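Local coordinates for protein hypothetical oxidoreductase YDHF (Escherichia coli, PDB 1OG6) that binds NADPH in an alpha/beta barrel of the aldo-keto reductase family and may work as an oxidoreductase, at residues D50-Y55 / L126-D131; S109-L114 / K144-S149; A231-E236 / E243-A248. All coordinates share one frame; numbering follows the deposited sequence.

Contact 1 of 3, residues D50-Y55 / L126-D131; sequences DHADIY and LIHRPD. With NAP (NADP nicotinamide-adenine-dinucleotide phosphate), chain F.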
loop_
_atom_site.group_PDB
_atom_site.type_symbol
_atom_site.label_atom_id
_atom_site.label_comp_id
_atom_site.label_asym_id
_atom_site.label_seq_id
_atom_site.Cartn_x
_atom_site.Cartn_y
_atom_site.Cartn_z
ATOM N N ASP C 50 30.442 -1.220 1.216
ATOM C CA ASP C 50 29.315 -1.356 2.123
ATOM C C ASP C 50 29.736 -1.916 3.477
ATOM O O ASP C 50 30.507 -2.869 3.547
ATOM C CB ASP C 50 28.275 -2.275 1.492
ATOM C CG ASP C 50 26.967 -2.266 2.234
ATOM O OD1 ASP C 50 26.316 -1.202 2.263
ATOM O OD2 ASP C 50 26.594 -3.325 2.785
ATOM N N HIS C 51 29.215 -1.317 4.544
ATOM C CA HIS C 51 29.508 -1.730 5.910
ATOM C C HIS C 51 28.286 -1.552 6.777
ATOM O O HIS C 51 27.269 -1.042 6.321
ATOM C CB HIS C 51 30.624 -0.878 6.486
ATOM C CG HIS C 51 31.987 -1.366 6.140
ATOM N ND1 HIS C 51 32.493 -2.550 6.630
ATOM C CD2 HIS C 51 32.942 -0.848 5.336
ATOM C CE1 HIS C 51 33.703 -2.741 6.141
ATOM N NE2 HIS C 51 33.998 -1.722 5.353
ATOM N N ALA C 52 28.391 -1.957 8.038
ATOM C CA ALA C 52 27.277 -1.796 8.962
ATOM C C ALA C 52 27.641 -1.921 10.435
ATOM O O ALA C 52 28.679 -2.466 10.814
ATOM C CB ALA C 52 26.162 -2.773 8.621
ATOM N N ASP C 53 26.744 -1.391 11.251
ATOM C CA ASP C 53 26.835 -1.378 12.702
ATOM C C ASP C 53 27.261 -2.742 13.260
ATOM O O ASP C 53 28.402 -2.952 13.661
ATOM C CB ASP C 53 25.443 -0.995 13.235
ATOM C CG ASP C 53 25.464 -0.445 14.645
ATOM O OD1 ASP C 53 26.561 -0.205 15.192
ATOM O OD2 ASP C 53 24.364 -0.238 15.203
ATOM N N ILE C 54 26.307 -3.664 13.247
ATOM C CA ILE C 54 26.442 -5.021 13.766
ATOM C C ILE C 54 27.347 -6.037 13.061
ATOM O O ILE C 54 27.632 -7.088 13.629
ATOM C CB ILE C 54 25.059 -5.641 13.833
ATOM C CG1 ILE C 54 24.531 -5.841 12.408
ATOM C CG2 ILE C 54 24.127 -4.710 14.588
ATOM C CD1 ILE C 54 23.122 -6.347 12.332
ATOM N N TYR C 55 27.789 -5.739 11.841
ATOM C CA TYR C 55 28.619 -6.657 11.047
ATOM C C TYR C 55 29.841 -7.324 11.676
ATOM O O TYR C 55 30.763 -6.652 12.146
ATOM C CB TYR C 55 29.048 -5.975 9.747
ATOM C CG TYR C 55 27.935 -5.863 8.743
ATOM C CD1 TYR C 55 26.670 -6.345 9.041
ATOM C CD2 TYR C 55 28.135 -5.255 7.508
ATOM C CE1 TYR C 55 25.626 -6.223 8.151
ATOM C CE2 TYR C 55 27.091 -5.127 6.600
ATOM C CZ TYR C 55 25.834 -5.611 6.935
ATOM O OH TYR C 55 24.759 -5.446 6.097
ATOM N N LEU C 126 22.985 4.498 6.913
ATOM C CA LEU C 126 21.701 3.885 6.643
ATOM C C LEU C 126 21.043 3.348 7.918
ATOM O O LEU C 126 21.691 2.640 8.694
ATOM C CB LEU C 126 21.916 2.713 5.681
ATOM C CG LEU C 126 21.711 2.773 4.171
ATOM C CD1 LEU C 126 22.225 4.056 3.571
ATOM C CD2 LEU C 126 22.409 1.568 3.592
ATOM N N ILE C 127 19.777 3.684 8.151
ATOM C CA ILE C 127 19.088 3.114 9.303
ATOM C C ILE C 127 18.926 1.648 8.877
ATOM O O ILE C 127 18.059 1.312 8.077
ATOM C CB ILE C 127 17.688 3.734 9.531
ATOM C CG1 ILE C 127 17.819 5.223 9.841
ATOM C CG2 ILE C 127 16.983 3.021 10.672
ATOM C CD1 ILE C 127 18.532 5.513 11.119
ATOM N N HIS C 128 19.790 0.793 9.405
ATOM C CA HIS C 128 19.816 -0.630 9.080
ATOM C C HIS C 128 18.489 -1.334 8.798
ATOM O O HIS C 128 18.348 -1.992 7.776
ATOM C CB HIS C 128 20.536 -1.391 10.194
ATOM C CG HIS C 128 21.352 -2.552 9.713
ATOM N ND1 HIS C 128 20.961 -3.358 8.666
ATOM C CD2 HIS C 128 22.520 -3.066 10.169
ATOM C CE1 HIS C 128 21.852 -4.320 8.498
ATOM N NE2 HIS C 128 22.807 -4.166 9.398
ATOM N N ARG C 129 17.518 -1.203 9.692
ATOM C CA ARG C 129 16.247 -1.902 9.519
ATOM C C ARG C 129 15.088 -1.103 10.156
ATOM O O ARG C 129 15.295 -0.385 11.132
ATOM C CB ARG C 129 16.412 -3.293 10.154
ATOM C CG ARG C 129 15.250 -4.248 10.026
ATOM C CD ARG C 129 15.222 -5.002 8.700
ATOM N NE ARG C 129 16.331 -5.940 8.548
ATOM C CZ ARG C 129 16.356 -6.932 7.658
ATOM N NH1 ARG C 129 15.334 -7.125 6.838
ATOM N NH2 ARG C 129 17.406 -7.737 7.586
ATOM N N PRO C 130 13.861 -1.200 9.592
ATOM C CA PRO C 130 12.646 -0.511 10.064
ATOM C C PRO C 130 12.136 -0.992 11.430
ATOM O O PRO C 130 11.816 -2.167 11.624
ATOM C CB PRO C 130 11.646 -0.770 8.940
ATOM C CG PRO C 130 12.052 -2.105 8.440
ATOM C CD PRO C 130 13.560 -1.982 8.380
ATOM N N ASP C 131 12.017 -0.056 12.361
ATOM C CA ASP C 131 11.617 -0.373 13.729
ATOM C C ASP C 131 10.182 0.017 14.134
ATOM O O ASP C 131 9.739 1.138 13.879
ATOM C CB ASP C 131 12.656 0.285 14.656
ATOM C CG ASP C 131 12.394 0.034 16.117
ATOM O OD1 ASP C 131 12.081 -1.122 16.474
ATOM O OD2 ASP C 131 12.522 0.995 16.906
HETATM P PA NAP F . 25.525 -12.391 -2.273
HETATM O O1A NAP F . 24.394 -13.206 -2.492
HETATM O O2A NAP F . 26.113 -11.404 -3.259
HETATM O O5B NAP F . 26.772 -13.305 -1.843
HETATM C C5B NAP F . 27.025 -14.491 -2.626
HETATM C C4B NAP F . 27.742 -15.467 -1.631
HETATM O O4B NAP F . 27.947 -16.673 -2.464
HETATM C C3B NAP F . 29.178 -15.051 -1.219
HETATM O O3B NAP F . 29.273 -15.350 0.170
HETATM C C2B NAP F . 30.142 -15.899 -2.026
HETATM O O2B NAP F . 31.211 -16.440 -1.254
HETATM C C1B NAP F . 29.286 -17.053 -2.625
HETATM N N9A NAP F . 29.598 -17.232 -4.034
HETATM C C8A NAP F . 29.804 -16.319 -5.053
HETATM N N7A NAP F . 30.072 -16.863 -6.226
HETATM C C5A NAP F . 30.038 -18.225 -5.953
HETATM C C6A NAP F . 30.248 -19.322 -6.807
HETATM N N6A NAP F . 30.538 -19.284 -8.123
HETATM N N1A NAP F . 30.148 -20.605 -6.238
HETATM N N3A NAP F . 29.639 -19.706 -4.010
HETATM C C4A NAP F . 29.745 -18.453 -4.595
HETATM O O3 NAP F . 25.257 -11.518 -0.973
HETATM P PN NAP F . 25.634 -11.731 0.542
HETATM O O1N NAP F . 24.634 -12.078 1.558
HETATM O O2N NAP F . 26.945 -11.088 0.864
HETATM O O5D NAP F . 24.910 -10.296 0.763
HETATM C C5D NAP F . 25.100 -9.127 -0.127
HETATM C C4D NAP F . 25.694 -7.941 0.616
HETATM O O4D NAP F . 24.689 -7.025 1.125
HETATM C C3D NAP F . 26.662 -8.235 1.819
HETATM O O3D NAP F . 28.036 -8.209 1.417
HETATM O O2D NAP F . 27.277 -6.138 3.017
HETATM C C1D NAP F . 24.993 -6.623 2.497
HETATM N N1N NAP F . 23.828 -6.998 3.383
HETATM C C2N NAP F . 22.856 -6.040 3.769
HETATM C C3N NAP F . 21.817 -6.433 4.614
HETATM C C7N NAP F . 20.767 -5.393 5.029
HETATM O O7N NAP F . 19.893 -5.779 5.761
HETATM N N7N NAP F . 20.824 -4.159 4.606
HETATM C C4N NAP F . 21.713 -7.811 5.110
HETATM C C5N NAP F . 22.706 -8.746 4.698
HETATM C C6N NAP F . 23.776 -8.364 3.836
HETATM P P2B NAP F . 32.728 -16.604 -1.796
HETATM O O1X NAP F . 33.734 -15.505 -2.122
HETATM O O2X NAP F . 33.204 -17.990 -1.430
HETATM O O3X NAP F . 32.982 -16.068 -0.404
#
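Asp50 OD2 takes a hydrogen bond of 2.9 Å from O2D of the NADP ribose, and Lys83 makes a salt bridge to the same oxygen. Beside it, Tyr55 and His128 meet in the active site of an aldo-keto reductase, at the C-terminal end of the TIM-barrel strands. Asp50, Tyr55, Lys83 and His128 match the tetrad known from this family. Tyr55 is probably the proton donor, as in its relatives. Its OH lies 3.1 Å from C2N of the nicotinamide ring and has a weak hydrogen bond with Lys83. Ala52 CB sits 3.1 Å above the plane of the Tyr55 ring, over its centre, and so backs one face.

Across the contact, His128 NE2 is the common point. It lies 3.7 Å from Tyr55 CE1, which comes to the edge of the imidazole. The two ring planes are turned 82° to each other. Ala52 CB and Ile54 CD1 also approach NE2, both obliquely to the ring. Ile54 gets there with CG1 between the backbone N and the carbonyl carbon, chi1 68°. The edge of the imidazole also faces the carboxamide of the cofactor: O7N lies in the ring plane, 3.7 Å from His128 CE1.

Contact 2 of 3, residues S109-L114 / K144-S149; sequences SAEQSL and KHLHQS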
loop_
_atom_site.group_PDB
_atom_site.type_symbol
_atom_site.label_atom_id
_atom_site.label_comp_id
_atom_site.label_asym_id
_atom_site.label_seq_id
_atom_site.Cartn_x
_atom_site.Cartn_y
_atom_site.Cartn_z
ATOM N N SER C 109 26.529 5.219 17.595
ATOM C CA SER C 109 26.958 4.236 16.589
ATOM C C SER C 109 27.678 4.828 15.380
ATOM O O SER C 109 28.595 4.214 14.831
ATOM C CB SER C 109 25.753 3.438 16.094
ATOM O OG SER C 109 25.224 2.625 17.124
ATOM N N ALA C 110 27.241 6.012 14.960
ATOM C CA ALA C 110 27.834 6.697 13.820
ATOM C C ALA C 110 29.259 7.097 14.139
ATOM O O ALA C 110 30.178 6.773 13.398
ATOM C CB ALA C 110 27.021 7.932 13.468
ATOM N N GLU C 111 29.439 7.794 15.254
ATOM C CA GLU C 111 30.760 8.256 15.662
ATOM C C GLU C 111 31.716 7.119 15.984
ATOM O O GLU C 111 32.932 7.296 15.970
ATOM C CB GLU C 111 30.614 9.198 16.851
ATOM C CG GLU C 111 29.604 10.296 16.571
ATOM C CD GLU C 111 29.540 11.344 17.650
ATOM O OE1 GLU C 111 29.478 10.961 18.842
ATOM O OE2 GLU C 111 29.537 12.549 17.302
ATOM N N GLN C 112 31.160 5.947 16.270
ATOM C CA GLN C 112 31.977 4.777 16.567
ATOM C C GLN C 112 32.511 4.256 15.237
ATOM O O GLN C 112 33.667 3.849 15.128
ATOM C CB GLN C 112 31.138 3.691 17.243
ATOM C CG GLN C 112 31.950 2.540 17.807
ATOM C CD GLN C 112 32.857 2.972 18.947
ATOM O OE1 GLN C 112 34.057 3.164 18.771
ATOM N NE2 GLN C 112 32.276 3.141 20.123
ATOM N N SER C 113 31.648 4.281 14.226
ATOM C CA SER C 113 32.012 3.823 12.900
ATOM C C SER C 113 33.160 4.666 12.374
ATOM O O SER C 113 34.107 4.124 11.806
ATOM C CB SER C 113 30.812 3.917 11.962
ATOM O OG SER C 113 29.725 3.161 12.469
ATOM N N LEU C 114 33.079 5.985 12.555
ATOM C CA LEU C 114 34.159 6.859 12.107
ATOM C C LEU C 114 35.439 6.402 12.801
ATOM O O LEU C 114 36.498 6.329 12.186
ATOM C CB LEU C 114 33.907 8.323 12.483
ATOM C CG LEU C 114 32.897 9.239 11.791
ATOM C CD1 LEU C 114 32.843 8.915 10.329
ATOM C CD2 LEU C 114 31.538 9.083 12.407
ATOM N N LYS C 144 20.391 15.512 11.652
ATOM C CA LYS C 144 20.731 16.929 11.505
ATOM C C LYS C 144 22.062 17.167 12.201
ATOM O O LYS C 144 22.878 17.981 11.762
ATOM C CB LYS C 144 19.667 17.821 12.157
ATOM C CG LYS C 144 18.243 17.592 11.672
ATOM C CD LYS C 144 18.057 18.012 10.225
ATOM C CE LYS C 144 16.605 17.845 9.791
ATOM N NZ LYS C 144 15.641 18.619 10.626
ATOM N N HIS C 145 22.264 16.443 13.298
ATOM C CA HIS C 145 23.479 16.553 14.084
ATOM C C HIS C 145 24.682 16.035 13.313
ATOM O O HIS C 145 25.559 16.806 12.939
ATOM C CB HIS C 145 23.335 15.771 15.388
ATOM C CG HIS C 145 24.534 15.867 16.279
ATOM N ND1 HIS C 145 24.879 17.028 16.937
ATOM C CD2 HIS C 145 25.496 14.963 16.580
ATOM C CE1 HIS C 145 26.005 16.836 17.603
ATOM N NE2 HIS C 145 26.400 15.592 17.402
ATOM N N LEU C 146 24.718 14.726 13.080
ATOM C CA LEU C 146 25.822 14.098 12.361
ATOM C C LEU C 146 26.167 14.850 11.088
ATOM O O LEU C 146 27.293 14.787 10.606
ATOM C CB LEU C 146 25.473 12.651 12.014
ATOM C CG LEU C 146 25.447 11.648 13.163
ATOM C CD1 LEU C 146 24.891 10.340 12.676
ATOM C CD2 LEU C 146 26.839 11.452 13.708
ATOM N N HIS C 147 25.188 15.565 10.552
ATOM C CA HIS C 147 25.373 16.330 9.331
ATOM C C HIS C 147 26.139 17.629 9.575
ATOM O O HIS C 147 27.130 17.909 8.904
ATOM C CB HIS C 147 24.017 16.647 8.710
ATOM C CG HIS C 147 24.110 17.401 7.425
ATOM N ND1 HIS C 147 24.695 16.870 6.295
ATOM C CD2 HIS C 147 23.710 18.649 7.094
ATOM C CE1 HIS C 147 24.650 17.759 5.321
ATOM N NE2 HIS C 147 24.056 18.848 5.780
ATOM N N GLN C 148 25.669 18.426 10.529
ATOM C CA GLN C 148 26.327 19.685 10.856
ATOM C C GLN C 148 27.590 19.408 11.666
ATOM O O GLN C 148 28.064 20.260 12.418
ATOM C CB GLN C 148 25.394 20.590 11.669
ATOM C CG GLN C 148 24.059 20.903 11.004
ATOM C CD GLN C 148 23.290 21.985 11.746
ATOM O OE1 GLN C 148 22.089 22.170 11.533
ATOM N NE2 GLN C 148 23.985 22.712 12.620
ATOM N N SER C 149 28.118 18.201 11.518
ATOM C CA SER C 149 29.326 17.793 12.214
ATOM C C SER C 149 30.307 17.364 11.141
ATOM O O SER C 149 31.496 17.182 11.400
ATOM C CB SER C 149 29.037 16.613 13.141
ATOM O OG SER C 149 27.983 16.909 14.041
#
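Leu146 reaches from helix 136-147 toward Ala110 on helix 103-116. The two are neighbouring outer helices of the TIM barrel, and strand 122-127 lies between them in sequence. The Leu146 CB points at the other helix. With chi1 at -72°, CG stands anti to the carbonyl carbon and comes 4.0 Å from Ala110 CB. Both methyls then close on that small side chain: CD1 is the nearer, and CD2 also touches it. CD2 reaches further, to Glu111 CG at 4.1 Å, where the two side chains cross at a slant. Leu125 of strand 122-127 touches both Ala110 and Leu146, so the pair packs down on the barrel wall. Shortening Leu146 to an alanine removes CG and both methyls; this would probably open a gap beside Ala110 and take away the apolar contact at Glu111 CG.

Beyond this apolar pair the contact turns polar. The Glu111 chain runs on past Leu146, and its OE2 makes a salt bridge with Lys151. The same oxygen comes near the edge of the His145 ring, 4.4 Å from NE2, without bonding to it. Ser149 OG bonds to His145 O at 2.7 Å, and it also stands 3.9 Å above the plane of the His145 ring, over its centre.

Contact 3 of 3, residues A231-E236 / E243-A248; sequences AVVAEE and EQVVNA. With NAP (NADP nicotinamide-adenine-dinucleotide phosphate), chain F.
Val245 meets Val233 and Ala234 where helix 242-251 packs against helix 224-237, the helix just before it in this TIM-barrel protein. The two backbones are nearest at Ala234 and Val245, with their CA atoms 6.1 Å apart. The small side chain of Ala234 is consistent with so close an approach. Each methyl of Val245 has its own target. CG2, anti to the carbonyl carbon, lies against Ala234, 3.7 Å from its CB. CG1, anti to the backbone N, turns to Val233 and stands 4.0 Å from Val233 CG1. Ile288 of helix 282-293 touches both valines, so a third helix joins the apolar cluster.

Helix 224-237 turns other residues to solvent: Ala231 and Glu235 point away and are exposed. Glu236 is exposed too, but its OE1 is held by Arg287 and Gln284. Helix 242-251 turns another face to the cofactor. There Glu243, its chain extended beyond CG, reaches the adenine. Its OE1 lies 2.6 Å from N6A, but the bond is weak, with an angle of 118° at the hydrogen. One helix thus has two chemistries: Val245 packs on Val233 and Ala234 through apolar contacts alone, while a carboxylate, probably charged, offers an acceptor to the adenine amino group.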
loop_
_atom_site.group_PDB
_atom_site.type_symbol
_atom_site.label_atom_id
_atom_site.label_comp_id
_atom_site.label_asym_id
_atom_site.label_seq_id
_atom_site.Cartn_x
_atom_site.Cartn_y
_atom_site.Cartn_z
ATOM N N ALA C 231 22.013 -20.859 -17.232
ATOM C CA ALA C 231 23.089 -21.412 -18.049
ATOM C C ALA C 231 22.784 -21.242 -19.529
ATOM O O ALA C 231 23.675 -20.909 -20.311
ATOM C CB ALA C 231 23.290 -22.868 -17.732
ATOM N N VAL C 232 21.526 -21.479 -19.911
ATOM C CA VAL C 232 21.107 -21.336 -21.302
ATOM C C VAL C 232 21.358 -19.908 -21.732
ATOM O O VAL C 232 22.135 -19.658 -22.659
ATOM C CB VAL C 232 19.615 -21.611 -21.486
ATOM C CG1 VAL C 232 19.195 -21.253 -22.887
ATOM C CG2 VAL C 232 19.322 -23.058 -21.220
ATOM N N VAL C 233 20.702 -18.967 -21.058
ATOM C CA VAL C 233 20.872 -17.560 -21.395
ATOM C C VAL C 233 22.356 -17.179 -21.393
ATOM O O VAL C 233 22.803 -16.407 -22.237
ATOM C CB VAL C 233 20.103 -16.641 -20.410
ATOM C CG1 VAL C 233 20.363 -15.194 -20.747
ATOM C CG2 VAL C 233 18.616 -16.915 -20.489
ATOM N N ALA C 234 23.118 -17.736 -20.455
ATOM C CA ALA C 234 24.539 -17.437 -20.348
ATOM C C ALA C 234 25.224 -17.656 -21.680
ATOM O O ALA C 234 26.112 -16.903 -22.060
ATOM C CB ALA C 234 25.179 -18.303 -19.290
ATOM N N GLU C 235 24.804 -18.690 -22.398
ATOM C CA GLU C 235 25.395 -18.999 -23.691
ATOM C C GLU C 235 24.929 -18.004 -24.736
ATOM O O GLU C 235 25.683 -17.654 -25.639
ATOM C CB GLU C 235 25.017 -20.413 -24.122
ATOM C CG GLU C 235 25.666 -20.841 -25.422
ATOM C CD GLU C 235 25.129 -22.164 -25.933
ATOM O OE1 GLU C 235 25.357 -23.193 -25.266
ATOM O OE2 GLU C 235 24.475 -22.172 -27.001
ATOM N N GLU C 236 23.687 -17.546 -24.601
ATOM C CA GLU C 236 23.095 -16.572 -25.523
ATOM C C GLU C 236 23.685 -15.161 -25.380
ATOM O O GLU C 236 23.746 -14.399 -26.348
ATOM C CB GLU C 236 21.584 -16.524 -25.306
ATOM C CG GLU C 236 20.856 -17.696 -25.914
ATOM C CD GLU C 236 19.450 -17.856 -25.387
ATOM O OE1 GLU C 236 18.771 -16.838 -25.159
ATOM O OE2 GLU C 236 19.022 -19.012 -25.211
ATOM N N GLU C 243 26.162 -16.357 -12.557
ATOM C CA GLU C 243 26.193 -15.266 -11.597
ATOM C C GLU C 243 26.142 -13.935 -12.320
ATOM O O GLU C 243 25.510 -13.003 -11.846
ATOM C CB GLU C 243 27.471 -15.363 -10.784
ATOM C CG GLU C 243 27.849 -16.805 -10.545
ATOM C CD GLU C 243 29.326 -17.010 -10.305
ATOM O OE1 GLU C 243 29.768 -18.182 -10.355
ATOM O OE2 GLU C 243 30.044 -16.012 -10.062
ATOM N N GLN C 244 26.815 -13.852 -13.468
ATOM C CA GLN C 244 26.841 -12.626 -14.262
ATOM C C GLN C 244 25.492 -12.395 -14.899
ATOM O O GLN C 244 25.087 -11.251 -15.094
ATOM C CB GLN C 244 27.869 -12.709 -15.379
ATOM C CG GLN C 244 29.295 -12.635 -14.942
ATOM C CD GLN C 244 30.239 -12.695 -16.126
ATOM O OE1 GLN C 244 30.292 -11.773 -16.940
ATOM N NE2 GLN C 244 30.983 -13.793 -16.237
ATOM N N VAL C 245 24.813 -13.484 -15.256
ATOM C CA VAL C 245 23.493 -13.383 -15.866
ATOM C C VAL C 245 22.539 -12.825 -14.805
ATOM O O VAL C 245 21.643 -12.040 -15.108
ATOM C CB VAL C 245 23.005 -14.760 -16.359
ATOM C CG1 VAL C 245 21.678 -14.630 -17.040
ATOM C CG2 VAL C 245 24.003 -15.340 -17.318
ATOM N N VAL C 246 22.754 -13.217 -13.553
ATOM C CA VAL C 246 21.931 -12.737 -12.459
ATOM C C VAL C 246 22.269 -11.276 -12.186
ATOM O O VAL C 246 21.387 -10.430 -12.148
ATOM C CB VAL C 246 22.177 -13.551 -11.185
ATOM C CG1 VAL C 246 21.215 -13.135 -10.110
ATOM C CG2 VAL C 246 22.014 -15.016 -11.474
ATOM N N ASN C 247 23.550 -10.974 -12.000
ATOM C CA ASN C 247 23.968 -9.601 -11.736
ATOM C C ASN C 247 23.512 -8.683 -12.876
ATOM O O ASN C 247 23.632 -7.474 -12.784
ATOM C CB ASN C 247 25.506 -9.523 -11.548
ATOM C CG ASN C 247 25.945 -9.583 -10.058
ATOM O OD1 ASN C 247 26.985 -10.154 -9.710
ATOM N ND2 ASN C 247 25.152 -8.975 -9.188
ATOM N N ALA C 248 22.980 -9.251 -13.952
ATOM C CA ALA C 248 22.515 -8.446 -15.088
ATOM C C ALA C 248 20.997 -8.380 -15.054
ATOM O O ALA C 248 20.397 -7.341 -15.341
ATOM C CB ALA C 248 22.984 -9.058 -16.407
HETATM P PA NAP F . 25.525 -12.391 -2.273
HETATM O O1A NAP F . 24.394 -13.206 -2.492
HETATM O O2A NAP F . 26.113 -11.404 -3.259
HETATM O O5B NAP F . 26.772 -13.305 -1.843
HETATM C C5B NAP F . 27.025 -14.491 -2.626
HETATM C C4B NAP F . 27.742 -15.467 -1.631
HETATM O O4B NAP F . 27.947 -16.673 -2.464
HETATM C C3B NAP F . 29.178 -15.051 -1.219
HETATM O O3B NAP F . 29.273 -15.350 0.170
HETATM C C2B NAP F . 30.142 -15.899 -2.026
HETATM O O2B NAP F . 31.211 -16.440 -1.254
HETATM C C1B NAP F . 29.286 -17.053 -2.625
HETATM N N9A NAP F . 29.598 -17.232 -4.034
HETATM C C8A NAP F . 29.804 -16.319 -5.053
HETATM N N7A NAP F . 30.072 -16.863 -6.226
HETATM C C5A NAP F . 30.038 -18.225 -5.953
HETATM C C6A NAP F . 30.248 -19.322 -6.807
HETATM N N6A NAP F . 30.538 -19.284 -8.123
HETATM N N1A NAP F . 30.148 -20.605 -6.238
HETATM N N3A NAP F . 29.639 -19.706 -4.010
HETATM C C4A NAP F . 29.745 -18.453 -4.595
HETATM O O3 NAP F . 25.257 -11.518 -0.973
HETATM P PN NAP F . 25.634 -11.731 0.542
HETATM O O1N NAP F . 24.634 -12.078 1.558
HETATM O O2N NAP F . 26.945 -11.088 0.864
HETATM O O5D NAP F . 24.910 -10.296 0.763
HETATM C C5D NAP F . 25.100 -9.127 -0.127
HETATM C C4D NAP F . 25.694 -7.941 0.616
HETATM O O4D NAP F . 24.689 -7.025 1.125
HETATM C C3D NAP F . 26.662 -8.235 1.819
HETATM O O3D NAP F . 28.036 -8.209 1.417
HETATM O O2D NAP F . 27.277 -6.138 3.017
HETATM C C1D NAP F . 24.993 -6.623 2.497
HETATM N N1N NAP F . 23.828 -6.998 3.383
HETATM C C2N NAP F . 22.856 -6.040 3.769
HETATM C C3N NAP F . 21.817 -6.433 4.614
HETATM C C7N NAP F . 20.767 -5.393 5.029
HETATM O O7N NAP F . 19.893 -5.779 5.761
HETATM N N7N NAP F . 20.824 -4.159 4.606
HETATM C C4N NAP F . 21.713 -7.811 5.110
HETATM C C5N NAP F . 22.706 -8.746 4.698
HETATM C C6N NAP F . 23.776 -8.364 3.836
HETATM P P2B NAP F . 32.728 -16.604 -1.796
HETATM O O1X NAP F . 33.734 -15.505 -2.122
HETATM O O2X NAP F . 33.204 -17.990 -1.430
HETATM O O3X NAP F . 32.982 -16.068 -0.404
#

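Contacts 1 and 3 both touch the NADP, at its two ends. Contact 1 lies by the nicotinamide and its ribose, contact 3 by the adenine. Their centres are 31 Å apart and their nearest atoms about 13 Å, so the cofactor spans the distance between them. Contact 2 lies away from the active site and the cofactor, on the outside of the barrel. It still touches contact 1: Asp53 OD2 is 3.6 Å from Ser109 OG, a packing contact. Strand 122-127, whose end opens 126-131, links the two helices of contact 2 in chain order. Contacts 2 and 3 lie on opposite sides of the chain's centre, with their own centres 41 Å apart.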